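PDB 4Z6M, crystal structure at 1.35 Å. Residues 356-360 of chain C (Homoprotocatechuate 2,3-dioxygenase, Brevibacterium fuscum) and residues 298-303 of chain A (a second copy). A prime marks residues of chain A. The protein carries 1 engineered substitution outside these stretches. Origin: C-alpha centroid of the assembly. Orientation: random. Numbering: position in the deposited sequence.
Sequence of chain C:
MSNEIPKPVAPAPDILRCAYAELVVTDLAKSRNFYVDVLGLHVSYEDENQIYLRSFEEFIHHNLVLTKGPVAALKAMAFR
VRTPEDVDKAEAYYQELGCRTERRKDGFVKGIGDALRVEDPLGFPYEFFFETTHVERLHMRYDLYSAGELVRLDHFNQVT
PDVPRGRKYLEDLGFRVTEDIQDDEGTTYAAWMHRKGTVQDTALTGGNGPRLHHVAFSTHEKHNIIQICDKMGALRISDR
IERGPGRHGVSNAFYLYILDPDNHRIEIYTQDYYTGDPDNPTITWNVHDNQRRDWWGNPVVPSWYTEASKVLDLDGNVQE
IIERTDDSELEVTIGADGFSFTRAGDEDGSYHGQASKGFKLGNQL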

ATOM      1  N   SER C 356      21.905 -14.676 -12.578  1.00 11.56           N
ATOM      2  CA  SER C 356      20.672 -15.373 -12.288  1.00 11.97           C
ATOM      3  C   SER C 356      19.612 -15.159 -13.369  1.00 10.70           C
ATOM      4  O   SER C 356      19.751 -14.315 -14.263  1.00 12.20           O
ATOM      5  CB  SER C 356      20.145 -14.879 -10.948  1.00 11.81           C
ATOM      6  OG  SER C 356      19.958 -13.475 -11.028  1.00 11.58           O
ATOM      7  N   LYS C 357      18.542 -15.939 -13.259  1.00 11.73           N
ATOM      8  CA  LYS C 357      17.303 -15.803 -14.034  1.00 12.45           C
ATOM      9  C   LYS C 357      17.501 -16.009 -15.537  1.00 13.98           C
ATOM     10  O   LYS C 357      16.666 -15.591 -16.343  1.00 17.84           O
ATOM     11  CB  LYS C 357      16.620 -14.454 -13.781  1.00 12.55           C
ATOM     12  CG  LYS C 357      16.466 -14.014 -12.323  1.00 12.35           C
ATOM     13  CD  LYS C 357      15.669 -14.935 -11.412  1.00 11.68           C
ATOM     14  CE  LYS C 357      15.416 -14.266 -10.060  1.00 10.69           C
ATOM     15  NZ  LYS C 357      15.068 -15.258  -8.990  1.00  9.33           N
ATOM     16  N   GLY C 358      18.561 -16.705 -15.918  1.00 13.43           N
ATOM     17  CA  GLY C 358      18.777 -17.080 -17.325  1.00 13.53           C
ATOM     18  C   GLY C 358      19.594 -16.114 -18.170  1.00 14.43           C
ATOM     19  O   GLY C 358      19.665 -16.277 -19.387  1.00 14.70           O
ATOM     20  N   PHE C 359      20.225 -15.125 -17.533  1.00 12.57           N
ATOM     21  CA  PHE C 359      20.968 -14.090 -18.247  1.00 12.71           C
ATOM     22  C   PHE C 359      22.498 -14.213 -18.089  1.00 14.18           C
ATOM     23  O   PHE C 359      22.995 -14.742 -17.108  1.00 16.56           O
ATOM     24  CB  PHE C 359      20.532 -12.694 -17.773  1.00 13.11           C
ATOM     25  CG  PHE C 359      19.090 -12.381 -18.027  1.00 12.73           C
ATOM     26  CD1 PHE C 359      18.601 -12.283 -19.319  1.00 12.86           C
ATOM     27  CD2 PHE C 359      18.231 -12.144 -16.975  1.00 13.22           C
ATOM     28  CE1 PHE C 359      17.265 -12.000 -19.541  1.00 13.04           C
ATOM     29  CE2 PHE C 359      16.898 -11.847 -17.193  1.00 14.83           C
ATOM     30  CZ  PHE C 359      16.417 -11.769 -18.473  1.00 13.85           C
ATOM     31  N   LYS C 360      23.212 -13.716 -19.095  1.00 16.78           N
ATOM     32  CA  LYS C 360      24.653 -13.529 -19.105  1.00 19.46           C
ATOM     33  C   LYS C 360      24.925 -12.047 -19.306  1.00 19.30           C
ATOM     34  O   LYS C 360      24.017 -11.296 -19.686  1.00 19.42           O
ATOM     35  CB  LYS C 360      25.278 -14.299 -20.290  1.00 24.66           C
ATOM     36  CG  LYS C 360      25.896 -15.630 -19.944  1.00 31.44           C
ATOM     37  CD  LYS C 360      26.571 -16.251 -21.167  1.00 34.31           C
ATOM     38  CE  LYS C 360      28.004 -16.695 -20.847  1.00 40.23           C
ATOM     39  NZ  LYS C 360      28.745 -17.340 -21.978  1.00 45.69           N
TER
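Chain A 298-303: NPVVPS

Contacts between copies of one protein need not rest on direct hydrogen bonds; a tight turn and a proline-rich segment can meet through van der Waals packing, with a water supplying a polar link. The meeting of residues 356-360 of chain C with residues 298-303 of chain A in homoprotocatechuate 2,3-dioxygenase illustrates the principle on a small scale, burying 252 Å² of surface summed over both sides.

Backbone conformation sets the stage. In chain C, Ser356 to Phe359 form a type I' beta turn, with Lys357 at phi/psi 63/22 and Gly358 at 92/10, closed by a weak hydrogen bond from Phe359 N to Ser356 O of 3.4 Å. Phe359 and Lys360 then enter a strand. Chain A approaches in extended form: from Asn298′ to Val301′ every phi is negative and every psi lies between 122 and 146°, before the chain bends into a helix that includes Ser303′. The segment runs past the Phe359 ring first, at Pro299′, and reaches the backbone of the turn at Val301′ and Pro302′. Among CA atoms the nearest pair is Gly358 CA and Val301′ CA, 6.1 Å apart. No backbone hydrogen bond joins the two stretches.

The apolar contacts centre on Phe359. Its CA-to-CB bond points sideways, yet the m rotamer (chi1 -62°) brings the end of the ring nearer to chain A, and this residue has the largest covered area of the eleven. Phe359 CZ lies 3.6 Å from Pro299′ CG and 3.7 Å from Val301′ CA, Phe359 CE2 lies 3.9 Å from Val301′ CG1, and Phe359 CE1 lies 3.9 Å from Pro302′ CD. Three residues of the passing chain thus share the apolar contact with the ring. At its edge, near the ring plane, Phe359 CZ comes within 3.9 Å of Val300′ O, although the CA-to-CB bond of Val300′ points away.

A second group of contacts sets the carbonyls of the turn against aliphatic carbon. Lys357 O is 3.5 Å from Val301′ CB, and Gly358 O is 3.5 Å from Pro302′ CG. The absence of a side chain at Gly358 matters here: an ideal CB would point toward chain A and fall only 3.0 Å from Pro302′ CG. The backbone angles call for glycine in their own right, since that CB would also be jammed against the carbonyl oxygen of Lys357. Lys357 adds a looser contact, its CB 4.0 Å from Val301′ CG1, while the end of its side chain leads away.

The polar contribution is indirect. No hydrogen bond passes straight between the stretches, but water 1 accepts one from Ser303′ N at 3.0 Å and donates one to Lys357 O at 3.2 Å. A backbone amide of one copy is thereby joined to a backbone carbonyl of the other.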

ATOM      1  N   ASN A 298      12.120  -4.062 -18.091  1.00  7.30           N
ATOM      2  CA  ASN A 298      12.951  -5.144 -17.593  1.00  7.43           C
ATOM      3  C   ASN A 298      12.869  -6.319 -18.566  1.00  7.18           C
ATOM      4  O   ASN A 298      11.837  -6.536 -19.219  1.00  7.86           O
ATOM      5  CB  ASN A 298      12.551  -5.551 -16.162  1.00  7.72           C
ATOM      6  CG  ASN A 298      13.151  -4.634 -15.130  1.00  9.13           C
ATOM      7  OD1 ASN A 298      14.279  -4.180 -15.301  1.00 10.34           O
ATOM      8  ND2 ASN A 298      12.438  -4.374 -14.065  1.00  9.07           N
ATOM      9  N   PRO A 299      13.968  -7.051 -18.705  1.00  7.60           N
ATOM     10  CA  PRO A 299      14.014  -8.107 -19.717  1.00  8.29           C
ATOM     11  C   PRO A 299      13.130  -9.300 -19.367  1.00  8.37           C
ATOM     12  O   PRO A 299      12.988  -9.642 -18.198  1.00  8.81           O
ATOM     13  CB  PRO A 299      15.497  -8.507 -19.735  1.00  9.29           C
ATOM     14  CG  PRO A 299      15.962  -8.221 -18.344  1.00  9.55           C
ATOM     15  CD  PRO A 299      15.263  -6.921 -17.987  1.00  8.63           C
ATOM     16  N   VAL A 300      12.538  -9.930 -20.370  1.00  8.23           N
ATOM     17  CA  VAL A 300      11.771 -11.158 -20.172  1.00  8.75           C
ATOM     18  C   VAL A 300      12.744 -12.311 -20.119  1.00  9.95           C
ATOM     19  O   VAL A 300      13.517 -12.531 -21.043  1.00 10.79           O
ATOM     20  CB  VAL A 300      10.728 -11.340 -21.286  1.00  8.11           C
ATOM     21  CG1 VAL A 300       9.929 -12.619 -21.088  1.00  8.72           C
ATOM     22  CG2 VAL A 300       9.790 -10.147 -21.313  1.00  9.14           C
ATOM     23  N   VAL A 301      12.704 -13.039 -19.006  1.00 10.04           N
ATOM     24  CA  VAL A 301      13.600 -14.148 -18.801  1.00 11.24           C
ATOM     25  C   VAL A 301      13.353 -15.232 -19.869  1.00  9.85           C
ATOM     26  O   VAL A 301      12.219 -15.507 -20.241  1.00  9.98           O
ATOM     27  CB  VAL A 301      13.448 -14.720 -17.365  1.00 12.39           C
ATOM     28  CG1 VAL A 301      13.583 -13.626 -16.312  1.00 12.47           C
ATOM     29  CG2 VAL A 301      12.155 -15.465 -17.215  1.00 14.54           C
ATOM     30  N   PRO A 302      14.413 -15.831 -20.399  1.00 10.31           N
ATOM     31  CA  PRO A 302      14.244 -16.733 -21.557  1.00 11.51           C
ATOM     32  C   PRO A 302      13.360 -17.951 -21.265  1.00 10.52           C
ATOM     33  O   PRO A 302      12.610 -18.397 -22.137  1.00 11.13           O
ATOM     34  CB  PRO A 302      15.679 -17.130 -21.922  1.00 12.97           C
ATOM     35  CG  PRO A 302      16.546 -16.613 -20.833  1.00 15.50           C
ATOM     36  CD  PRO A 302      15.822 -15.540 -20.105  1.00 11.28           C
ATOM     37  N   SER A 303      13.426 -18.469 -20.033  1.00  9.63           N
ATOM     38  CA  SER A 303      12.561 -19.590 -19.665  1.00  9.62           C
ATOM     39  C   SER A 303      11.079 -19.283 -19.813  1.00  9.22           C
ATOM     40  O   SER A 303      10.278 -20.201 -19.997  1.00  9.83           O
ATOM     41  CB  SER A 303      12.844 -20.075 -18.245  1.00 10.06           C
ATOM     42  OG  SER A 303      12.565 -19.075 -17.281  1.00 11.78           O
TER
HETATM   43  O   HOH W   1      15.267 -18.039 -17.767  1.00 19.18           O